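PDB 3G6S: putative endonuclease/exonuclease/phosphatase family protein from Bacteroides vulgatus ATCC 8482, which probably cleaves phosphodiester bonds in nucleic acids as a nuclease with a DNase I-like fold, although its true substrate is not established. Local coordinates for residues D3-D14 with D40-Q51; E221-T229 with H251-E259. All coordinates share one frame; numbering follows the deposited sequence.

Interaction 1 (D3-D14 with D40-Q51); sequences DVRWATFNIRYD and DIVGMQEVLHNQ
The carboxylate of D40 accepts the backbone N of R5 on the anti lone pair of OD2, an almost straight bond of 2.8 Å pinning strand 41-45 to strand 3-10. K87 holds OD1. From there the parallel ladder runs through G43 N to A7 O (2.8 Å) and F9 N to G43 O, ending with I11 N on Q45 O. Where the strands stop, N10 ND2 donates a hydrogen bond to E46 OE1 (2.9 Å) from above the carboxylate, whose plane is turned 76° from the amide. E46 OE2 takes a weak bond from Y13 N (3.3 Å). N10 OD1 accepts R12 N in an Asx turn, and D172 also holds ND2. On the face that carries W6, T8, N10 and Q45, Q45 NE2 reaches T8 OG1 (3.2 Å), and a water links that hydroxyl to Q45 OE1. I41 lies alongside W6, CG2 and CD1 over one face of the indole, CD1 4.0 Å from the six-membered ring centroid. On the other face of the sheet, the CE methyl of selenomethionine M44 meets the edge of F9 and I11 CG2. Helix 27-36 joins the strands in a beta-alpha-beta unit. N10 and E46 probably correspond to the Asn and metal-binding Glu at the active site of DNase I-like enzymes; with N10 gripped at both amide atoms and the two oxygens of E46 engaged by different partners, both groups have little freedom to turn.

Interaction 2 (E221-T229 with H251-E259); sequences EKIDFIFVT and HNPQLADLE
Q254 and I226 meet between the two central sheets of the DNase I-like alpha/beta sandwich, strand 254-259 in one and strand 224-228 in the other, with axes 8.0 Å apart at closest approach. These two residues bury more surface here than any others. Q254 stretches across the gap: CG lies opposite the backbone N (chi1 -163°) and the chain stays extended beyond it, carrying the amide to I226 and K222. There OE1 receives a weak bond from K222 NZ at 3.4 Å. The ammonium is held more firmly by its own segment, in the carbonyl plane of D224 O at 2.8 Å. A water that accepts I226 N also takes weak bonds from Q254 NE2 and K222 NZ. I226 answers with CD1, 3.2 Å from Q254 O and 3.7 Å from A256 CB, while V168 and T170 of the neighbouring strand 167-172 touch it. Farther along, the methyls V228 CG1 and L258 CD1 meet end-on. At the other end D224 and H251 meet, carboxylate and imidazole planes 75° apart. H251 ends an SDH sequence like the one that supplies the catalytic histidine of DNase I-like enzymes, and is probably an active-site residue. T208 is hydrogen-bonded to D224 OD1, and that same oxygen lies in the plane of the imidazole at its edge, 2.9 Å from H251 CD2.

Both contacts are buried, yet they do different work in the sandwich. Interaction 1 joins neighbouring strands within one sheet, so backbone hydrogen bonds dominate and side chains settle on either face; its far end, past the strands, is less deeply buried. Interaction 2 bridges the two sheets and depends on side chains and a water. They share a sheet: strand 3-10 lies between strands 41-45 and 254-260, W6 N probably bonds to A256 O, and R5 forms a salt bridge with D257. At the polar end they converge, N10 ND2 packing on H251 CE1, while A7 meets L255 on the face turned away from the other sheet.

Interaction 1 (D3-D14 with D40-Q51)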
loop_
_atom_site.group_PDB
_atom_site.type_symbol
_atom_site.label_atom_id
_atom_site.label_comp_id
_atom_site.label_asym_id
_atom_site.label_seq_id
_atom_site.Cartn_x
_atom_site.Cartn_y
_atom_site.Cartn_z
ATOM N N ASP A 3 0.136 -2.921 19.045
ATOM C CA ASP A 3 1.264 -3.058 18.121
ATOM C C ASP A 3 0.857 -3.700 16.799
ATOM O O ASP A 3 0.109 -4.678 16.779
ATOM C CB ASP A 3 2.366 -3.901 18.756
ATOM C CG ASP A 3 3.017 -3.211 19.923
ATOM O OD1 ASP A 3 3.306 -3.900 20.933
ATOM O OD2 ASP A 3 3.247 -1.981 19.826
ATOM N N VAL A 4 1.366 -3.165 15.697
ATOM C CA VAL A 4 1.030 -3.705 14.389
ATOM C C VAL A 4 2.147 -3.517 13.373
ATOM O O VAL A 4 2.623 -2.405 13.158
ATOM C CB VAL A 4 -0.275 -3.054 13.849
ATOM C CG1 VAL A 4 -0.114 -1.557 13.764
ATOM C CG2 VAL A 4 -0.619 -3.625 12.496
ATOM N N ARG A 5 2.578 -4.612 12.763
ATOM C CA ARG A 5 3.613 -4.536 11.750
ATOM C C ARG A 5 2.917 -4.332 10.404
ATOM O O ARG A 5 2.281 -5.236 9.872
ATOM C CB ARG A 5 4.438 -5.811 11.740
ATOM C CG ARG A 5 5.513 -5.800 10.687
ATOM C CD ARG A 5 6.523 -6.889 10.958
ATOM N NE ARG A 5 7.193 -6.653 12.226
ATOM C CZ ARG A 5 7.982 -7.534 12.827
ATOM N NH1 ARG A 5 8.198 -8.719 12.271
ATOM N NH2 ARG A 5 8.558 -7.228 13.984
ATOM N N TRP A 6 3.044 -3.127 9.875
ATOM C CA TRP A 6 2.418 -2.735 8.627
ATOM C C TRP A 6 3.377 -2.870 7.448
ATOM O O TRP A 6 4.597 -2.866 7.629
ATOM C CB TRP A 6 1.975 -1.283 8.763
ATOM C CG TRP A 6 0.653 -0.960 8.137
ATOM C CD1 TRP A 6 0.378 -0.803 6.805
ATOM C CD2 TRP A 6 -0.562 -0.687 8.832
ATOM N NE1 TRP A 6 -0.939 -0.449 6.631
ATOM C CE2 TRP A 6 -1.546 -0.387 7.861
ATOM C CE3 TRP A 6 -0.928 -0.690 10.185
ATOM C CZ2 TRP A 6 -2.863 -0.063 8.202
ATOM C CZ3 TRP A 6 -2.233 -0.369 10.525
ATOM C CH2 TRP A 6 -3.190 -0.073 9.532
ATOM N N ALA A 7 2.829 -2.981 6.240
ATOM C CA ALA A 7 3.666 -3.085 5.048
ATOM C C ALA A 7 2.946 -2.712 3.759
ATOM O O ALA A 7 1.777 -3.044 3.565
ATOM C CB ALA A 7 4.233 -4.498 4.930
ATOM N N THR A 8 3.653 -2.002 2.884
ATOM C CA THR A 8 3.117 -1.623 1.583
ATOM C C THR A 8 4.004 -2.324 0.561
ATOM O O THR A 8 5.233 -2.289 0.675
ATOM C CB THR A 8 3.159 -0.091 1.344
ATOM O OG1 THR A 8 2.639 0.200 0.039
ATOM C CG2 THR A 8 4.590 0.444 1.441
ATOM N N PHE A 9 3.392 -2.956 -0.436
ATOM C CA PHE A 9 4.169 -3.685 -1.421
ATOM C C PHE A 9 3.515 -3.841 -2.795
ATOM O O PHE A 9 2.391 -4.333 -2.919
ATOM C CB PHE A 9 4.501 -5.058 -0.835
ATOM C CG PHE A 9 5.369 -5.900 -1.710
ATOM C CD1 PHE A 9 6.450 -5.340 -2.380
ATOM C CD2 PHE A 9 5.130 -7.264 -1.835
ATOM C CE1 PHE A 9 7.287 -6.125 -3.171
ATOM C CE2 PHE A 9 5.959 -8.066 -2.623
ATOM C CZ PHE A 9 7.042 -7.499 -3.292
ATOM N N ASN A 10 4.228 -3.400 -3.826
ATOM C CA ASN A 10 3.763 -3.508 -5.210
ATOM C C ASN A 10 4.317 -4.859 -5.671
ATOM O O ASN A 10 5.529 -5.059 -5.696
ATOM C CB ASN A 10 4.362 -2.378 -6.067
ATOM C CG ASN A 10 3.805 -2.358 -7.496
ATOM O OD1 ASN A 10 3.549 -3.404 -8.101
ATOM N ND2 ASN A 10 3.645 -1.162 -8.047
ATOM N N ILE A 11 3.441 -5.782 -6.040
ATOM C CA ILE A 11 3.900 -7.096 -6.445
ATOM C C ILE A 11 4.145 -7.289 -7.938
ATOM O O ILE A 11 4.560 -8.367 -8.354
ATOM C CB ILE A 11 2.921 -8.173 -5.970
ATOM C CG1 ILE A 11 1.569 -7.992 -6.645
ATOM C CG2 ILE A 11 2.739 -8.071 -4.461
ATOM C CD1 ILE A 11 0.613 -9.106 -6.346
ATOM N N ARG A 12 3.903 -6.253 -8.740
ATOM C CA ARG A 12 4.081 -6.338 -10.195
ATOM C C ARG A 12 3.027 -7.277 -10.780
ATOM O O ARG A 12 3.103 -8.490 -10.594
ATOM C CB ARG A 12 5.477 -6.865 -10.536
ATOM C CG ARG A 12 5.665 -7.181 -12.004
ATOM C CD ARG A 12 5.613 -5.943 -12.867
ATOM N NE ARG A 12 5.582 -6.311 -14.278
ATOM C CZ ARG A 12 5.561 -5.446 -15.288
ATOM N NH1 ARG A 12 5.571 -4.142 -15.055
ATOM N NH2 ARG A 12 5.521 -5.890 -16.536
ATOM N N TYR A 13 2.056 -6.723 -11.497
ATOM C CA TYR A 13 0.996 -7.542 -12.068
ATOM C C TYR A 13 1.531 -8.703 -12.908
ATOM O O TYR A 13 2.629 -8.633 -13.467
ATOM C CB TYR A 13 0.042 -6.677 -12.902
ATOM C CG TYR A 13 0.598 -6.247 -14.232
ATOM C CD1 TYR A 13 0.434 -7.041 -15.367
ATOM C CD2 TYR A 13 1.291 -5.047 -14.361
ATOM C CE1 TYR A 13 0.944 -6.645 -16.599
ATOM C CE2 TYR A 13 1.807 -4.643 -15.588
ATOM C CZ TYR A 13 1.630 -5.442 -16.702
ATOM O OH TYR A 13 2.136 -5.043 -17.923
ATOM N N ASP A 14 0.736 -9.769 -12.968
ATOM C CA ASP A 14 1.058 -10.980 -13.719
ATOM C C ASP A 14 1.176 -10.698 -15.215
ATOM O O ASP A 14 0.187 -10.378 -15.874
ATOM C CB ASP A 14 -0.031 -12.036 -13.496
ATOM C CG ASP A 14 0.267 -13.354 -14.203
ATOM O OD1 ASP A 14 0.822 -13.327 -15.324
ATOM O OD2 ASP A 14 -0.071 -14.421 -13.642
ATOM N N ASP A 40 1.269 -8.026 9.776
ATOM C CA ASP A 40 -0.070 -7.981 10.348
ATOM C C ASP A 40 -1.058 -7.433 9.335
ATOM O O ASP A 40 -2.167 -7.948 9.189
ATOM C CB ASP A 40 -0.111 -7.086 11.591
ATOM C CG ASP A 40 0.526 -7.726 12.807
ATOM O OD1 ASP A 40 0.179 -8.883 13.127
ATOM O OD2 ASP A 40 1.358 -7.053 13.461
ATOM N N ILE A 41 -0.657 -6.368 8.653
ATOM C CA ILE A 41 -1.501 -5.726 7.654
ATOM C C ILE A 41 -0.636 -5.334 6.466
ATOM O O ILE A 41 0.426 -4.734 6.634
ATOM C CB ILE A 41 -2.192 -4.480 8.222
ATOM C CG1 ILE A 41 -3.155 -4.908 9.320
ATOM C CG2 ILE A 41 -2.939 -3.753 7.121
ATOM C CD1 ILE A 41 -3.773 -3.742 10.057
ATOM N N VAL A 42 -1.094 -5.680 5.268
ATOM C CA VAL A 42 -0.347 -5.388 4.058
ATOM C C VAL A 42 -1.217 -4.749 2.986
ATOM O O VAL A 42 -2.282 -5.263 2.662
ATOM C CB VAL A 42 0.248 -6.678 3.447
ATOM C CG1 VAL A 42 1.201 -6.321 2.315
ATOM C CG2 VAL A 42 0.944 -7.494 4.505
ATOM N N GLY A 43 -0.765 -3.626 2.445
ATOM C CA GLY A 43 -1.492 -2.982 1.371
ATOM C C GLY A 43 -0.639 -3.250 0.149
ATOM O O GLY A 43 0.517 -2.833 0.110
HETATM N N MSE A 44 -1.173 -3.959 -0.840
HETATM C CA MSE A 44 -0.398 -4.282 -2.036
HETATM C C MSE A 44 -0.954 -3.605 -3.279
HETATM O O MSE A 44 -2.150 -3.356 -3.368
HETATM C CB MSE A 44 -0.388 -5.795 -2.247
HETATM C CG MSE A 44 0.158 -6.568 -1.066
HETATM SE SE MSE A 44 -0.084 -8.501 -1.216
HETATM C CE MSE A 44 1.740 -9.031 -1.471
ATOM N N GLN A 45 -0.088 -3.301 -4.239
ATOM C CA GLN A 45 -0.550 -2.673 -5.470
ATOM C C GLN A 45 -0.293 -3.584 -6.677
ATOM O O GLN A 45 0.456 -4.559 -6.575
ATOM C CB GLN A 45 0.139 -1.319 -5.676
ATOM C CG GLN A 45 0.011 -0.338 -4.507
ATOM C CD GLN A 45 0.919 -0.702 -3.334
ATOM O OE1 GLN A 45 2.050 -1.139 -3.536
ATOM N NE2 GLN A 45 0.437 -0.496 -2.108
ATOM N N GLU A 46 -0.919 -3.259 -7.810
ATOM C CA GLU A 46 -0.787 -4.031 -9.053
ATOM C C GLU A 46 -1.123 -5.512 -8.872
ATOM O O GLU A 46 -0.350 -6.384 -9.255
ATOM C CB GLU A 46 0.636 -3.904 -9.628
ATOM C CG GLU A 46 1.076 -2.487 -9.986
ATOM C CD GLU A 46 2.342 -2.445 -10.841
ATOM O OE1 GLU A 46 3.009 -1.380 -10.878
ATOM O OE2 GLU A 46 2.671 -3.468 -11.490
ATOM N N VAL A 47 -2.274 -5.804 -8.290
ATOM C CA VAL A 47 -2.646 -7.191 -8.069
ATOM C C VAL A 47 -3.828 -7.606 -8.953
ATOM O O VAL A 47 -4.943 -7.101 -8.800
ATOM C CB VAL A 47 -2.986 -7.421 -6.572
ATOM C CG1 VAL A 47 -3.141 -8.899 -6.283
ATOM C CG2 VAL A 47 -1.885 -6.812 -5.688
ATOM N N LEU A 48 -3.586 -8.515 -9.894
ATOM C CA LEU A 48 -4.656 -8.981 -10.774
ATOM C C LEU A 48 -5.465 -10.058 -10.047
ATOM O O LEU A 48 -4.991 -10.668 -9.080
ATOM C CB LEU A 48 -4.074 -9.535 -12.081
ATOM C CG LEU A 48 -3.399 -8.497 -12.988
ATOM C CD1 LEU A 48 -2.782 -9.178 -14.198
ATOM C CD2 LEU A 48 -4.414 -7.455 -13.420
ATOM N N HIS A 49 -6.683 -10.292 -10.524
ATOM C CA HIS A 49 -7.562 -11.269 -9.901
ATOM C C HIS A 49 -6.959 -12.655 -9.647
ATOM O O HIS A 49 -7.168 -13.246 -8.583
ATOM C CB HIS A 49 -8.855 -11.423 -10.697
ATOM C CG HIS A 49 -9.825 -12.353 -10.048
ATOM N ND1 HIS A 49 -9.752 -13.720 -10.202
ATOM C CD2 HIS A 49 -10.815 -12.125 -9.155
ATOM C CE1 HIS A 49 -10.656 -14.295 -9.429
ATOM N NE2 HIS A 49 -11.313 -13.351 -8.782
ATOM N N ASN A 50 -6.212 -13.182 -10.605
ATOM C CA ASN A 50 -5.617 -14.486 -10.394
ATOM C C ASN A 50 -4.556 -14.373 -9.308
ATOM O O ASN A 50 -4.389 -15.294 -8.512
ATOM C CB ASN A 50 -5.007 -14.997 -11.691
ATOM C CG ASN A 50 -3.933 -14.092 -12.210
ATOM O OD1 ASN A 50 -2.777 -14.194 -11.802
ATOM N ND2 ASN A 50 -4.303 -13.183 -13.109
ATOM N N GLN A 51 -3.853 -13.239 -9.265
ATOM C CA GLN A 51 -2.817 -13.027 -8.247
ATOM C C GLN A 51 -3.474 -12.828 -6.876
ATOM O O GLN A 51 -2.949 -13.266 -5.850
ATOM C CB GLN A 51 -1.959 -11.800 -8.564
ATOM C CG GLN A 51 -1.302 -11.824 -9.920
ATOM C CD GLN A 51 -0.478 -10.589 -10.182
ATOM O OE1 GLN A 51 0.698 -10.536 -9.841
ATOM N NE2 GLN A 51 -1.098 -9.575 -10.771
HETATM O O HOH W 1 4.192 -0.205 -2.142
#

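Interaction 2 (E221-T229 with H251-E259)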
loop_
_atom_site.group_PDB
_atom_site.type_symbol
_atom_site.label_atom_id
_atom_site.label_comp_id
_atom_site.label_asym_id
_atom_site.label_seq_id
_atom_site.Cartn_x
_atom_site.Cartn_y
_atom_site.Cartn_z
ATOM N N GLU A 221 15.084 5.034 -7.004
ATOM C CA GLU A 221 14.313 5.994 -6.243
ATOM C C GLU A 221 13.293 5.313 -5.348
ATOM O O GLU A 221 12.952 4.139 -5.535
ATOM C CB GLU A 221 13.568 6.934 -7.177
ATOM C CG GLU A 221 14.397 7.487 -8.310
ATOM C CD GLU A 221 13.588 8.420 -9.180
ATOM O OE1 GLU A 221 12.408 8.089 -9.465
ATOM O OE2 GLU A 221 14.132 9.473 -9.588
ATOM N N LYS A 222 12.806 6.075 -4.374
ATOM C CA LYS A 222 11.797 5.597 -3.441
ATOM C C LYS A 222 10.472 6.204 -3.881
ATOM O O LYS A 222 10.300 7.416 -3.818
ATOM C CB LYS A 222 12.138 6.051 -2.017
ATOM C CG LYS A 222 11.060 5.745 -0.997
ATOM C CD LYS A 222 11.596 5.905 0.414
ATOM C CE LYS A 222 10.689 5.223 1.443
ATOM N NZ LYS A 222 9.339 5.850 1.518
ATOM N N ILE A 223 9.547 5.370 -4.340
ATOM C CA ILE A 223 8.253 5.861 -4.789
ATOM C C ILE A 223 7.116 5.239 -4.011
ATOM O O ILE A 223 5.947 5.498 -4.299
ATOM C CB ILE A 223 8.024 5.587 -6.280
ATOM C CG1 ILE A 223 8.064 4.084 -6.548
ATOM C CG2 ILE A 223 9.096 6.303 -7.094
ATOM C CD1 ILE A 223 7.898 3.721 -8.004
ATOM N N ASP A 224 7.457 4.410 -3.031
ATOM C CA ASP A 224 6.442 3.762 -2.207
ATOM C C ASP A 224 6.525 4.334 -0.805
ATOM O O ASP A 224 7.609 4.483 -0.264
ATOM C CB ASP A 224 6.661 2.244 -2.214
ATOM C CG ASP A 224 6.482 1.640 -3.616
ATOM O OD1 ASP A 224 7.497 1.393 -4.307
ATOM O OD2 ASP A 224 5.320 1.434 -4.038
ATOM N N PHE A 225 5.386 4.664 -0.211
ATOM C CA PHE A 225 5.409 5.256 1.124
ATOM C C PHE A 225 4.368 4.731 2.096
ATOM O O PHE A 225 3.351 4.146 1.711
ATOM C CB PHE A 225 5.216 6.778 1.040
ATOM C CG PHE A 225 6.180 7.472 0.131
ATOM C CD1 PHE A 225 7.296 8.131 0.648
ATOM C CD2 PHE A 225 5.965 7.479 -1.249
ATOM C CE1 PHE A 225 8.191 8.792 -0.198
ATOM C CE2 PHE A 225 6.845 8.132 -2.109
ATOM C CZ PHE A 225 7.963 8.793 -1.587
ATOM N N ILE A 226 4.651 4.966 3.371
ATOM C CA ILE A 226 3.750 4.622 4.450
ATOM C C ILE A 226 3.518 5.925 5.221
ATOM O O ILE A 226 4.451 6.493 5.803
ATOM C CB ILE A 226 4.349 3.571 5.405
ATOM C CG1 ILE A 226 4.555 2.257 4.657
ATOM C CG2 ILE A 226 3.409 3.353 6.598
ATOM C CD1 ILE A 226 5.108 1.118 5.520
ATOM N N PHE A 227 2.285 6.416 5.208
ATOM C CA PHE A 227 1.970 7.654 5.916
ATOM C C PHE A 227 1.101 7.354 7.124
ATOM O O PHE A 227 0.206 6.513 7.059
ATOM C CB PHE A 227 1.241 8.623 4.983
ATOM C CG PHE A 227 2.097 9.143 3.866
ATOM C CD1 PHE A 227 3.106 10.070 4.123
ATOM C CD2 PHE A 227 1.903 8.695 2.559
ATOM C CE1 PHE A 227 3.911 10.540 3.099
ATOM C CE2 PHE A 227 2.700 9.155 1.525
ATOM C CZ PHE A 227 3.712 10.085 1.794
ATOM N N VAL A 228 1.365 8.043 8.228
ATOM C CA VAL A 228 0.590 7.825 9.447
ATOM C C VAL A 228 0.177 9.110 10.153
ATOM O O VAL A 228 0.879 10.114 10.086
ATOM C CB VAL A 228 1.371 6.977 10.474
ATOM C CG1 VAL A 228 1.791 5.648 9.850
ATOM C CG2 VAL A 228 2.579 7.756 10.977
ATOM N N THR A 229 -0.958 9.068 10.841
ATOM C CA THR A 229 -1.434 10.232 11.574
ATOM C C THR A 229 -0.485 10.506 12.748
ATOM O O THR A 229 0.142 9.585 13.272
ATOM C CB THR A 229 -2.885 10.021 12.026
ATOM O OG1 THR A 229 -3.058 8.684 12.513
ATOM C CG2 THR A 229 -3.826 10.242 10.842
ATOM N N HIS A 251 9.679 -4.149 -7.327
ATOM C CA HIS A 251 9.660 -3.207 -6.216
ATOM C C HIS A 251 10.168 -3.860 -4.932
ATOM O O HIS A 251 10.231 -5.088 -4.820
ATOM C CB HIS A 251 8.243 -2.707 -5.938
ATOM C CG HIS A 251 7.774 -1.630 -6.862
ATOM N ND1 HIS A 251 7.338 -1.884 -8.144
ATOM C CD2 HIS A 251 7.620 -0.300 -6.668
ATOM C CE1 HIS A 251 6.929 -0.757 -8.699
ATOM N NE2 HIS A 251 7.089 0.220 -7.824
ATOM N N ASN A 252 10.535 -3.021 -3.967
ATOM C CA ASN A 252 10.977 -3.486 -2.664
ATOM C C ASN A 252 9.879 -3.114 -1.663
ATOM O O ASN A 252 9.389 -1.994 -1.655
ATOM C CB ASN A 252 12.287 -2.817 -2.243
ATOM C CG ASN A 252 13.521 -3.556 -2.754
ATOM O OD1 ASN A 252 13.448 -4.731 -3.145
ATOM N ND2 ASN A 252 14.666 -2.878 -2.732
ATOM N N PRO A 253 9.461 -4.055 -0.815
ATOM C CA PRO A 253 8.417 -3.764 0.173
ATOM C C PRO A 253 8.964 -2.862 1.277
ATOM O O PRO A 253 10.173 -2.844 1.533
ATOM C CB PRO A 253 8.060 -5.145 0.704
ATOM C CG PRO A 253 9.410 -5.829 0.687
ATOM C CD PRO A 253 9.964 -5.430 -0.662
ATOM N N GLN A 254 8.080 -2.108 1.923
ATOM C CA GLN A 254 8.496 -1.237 3.018
ATOM C C GLN A 254 7.769 -1.653 4.293
ATOM O O GLN A 254 6.553 -1.476 4.399
ATOM C CB GLN A 254 8.166 0.226 2.719
ATOM C CG GLN A 254 8.930 1.189 3.623
ATOM C CD GLN A 254 8.291 2.571 3.748
ATOM O OE1 GLN A 254 7.787 3.139 2.778
ATOM N NE2 GLN A 254 8.330 3.121 4.954
ATOM N N LEU A 255 8.499 -2.206 5.259
ATOM C CA LEU A 255 7.867 -2.618 6.512
ATOM C C LEU A 255 7.909 -1.497 7.543
ATOM O O LEU A 255 8.762 -0.615 7.482
ATOM C CB LEU A 255 8.544 -3.864 7.093
ATOM C CG LEU A 255 8.810 -5.036 6.139
ATOM C CD1 LEU A 255 9.092 -6.300 6.954
ATOM C CD2 LEU A 255 7.613 -5.264 5.236
ATOM N N ALA A 256 6.978 -1.521 8.490
ATOM C CA ALA A 256 6.943 -0.495 9.521
ATOM C C ALA A 256 6.348 -1.039 10.805
ATOM O O ALA A 256 5.214 -1.520 10.817
ATOM C CB ALA A 256 6.134 0.707 9.040
ATOM N N ASP A 257 7.120 -0.984 11.884
ATOM C CA ASP A 257 6.610 -1.449 13.160
ATOM C C ASP A 257 5.947 -0.256 13.824
ATOM O O ASP A 257 6.606 0.709 14.210
ATOM C CB ASP A 257 7.733 -2.014 14.016
ATOM C CG ASP A 257 7.989 -3.474 13.720
ATOM O OD1 ASP A 257 7.010 -4.251 13.778
ATOM O OD2 ASP A 257 9.147 -3.853 13.424
ATOM N N LEU A 258 4.630 -0.320 13.937
ATOM C CA LEU A 258 3.893 0.783 14.506
ATOM C C LEU A 258 3.293 0.494 15.864
ATOM O O LEU A 258 3.213 -0.652 16.314
ATOM C CB LEU A 258 2.777 1.202 13.550
ATOM C CG LEU A 258 3.183 1.480 12.103
ATOM C CD1 LEU A 258 1.935 1.709 11.264
ATOM C CD2 LEU A 258 4.097 2.689 12.037
ATOM N N GLU A 259 2.868 1.566 16.513
ATOM C CA GLU A 259 2.235 1.475 17.809
ATOM C C GLU A 259 1.156 2.543 17.841
ATOM O O GLU A 259 1.436 3.727 17.692
ATOM C CB GLU A 259 3.259 1.711 18.911
ATOM C CG GLU A 259 2.697 1.523 20.301
ATOM C CD GLU A 259 3.738 1.733 21.387
ATOM O OE1 GLU A 259 4.737 0.968 21.419
ATOM O OE2 GLU A 259 3.553 2.664 22.207
HETATM O O HOH W 2 7.056 6.131 4.111
#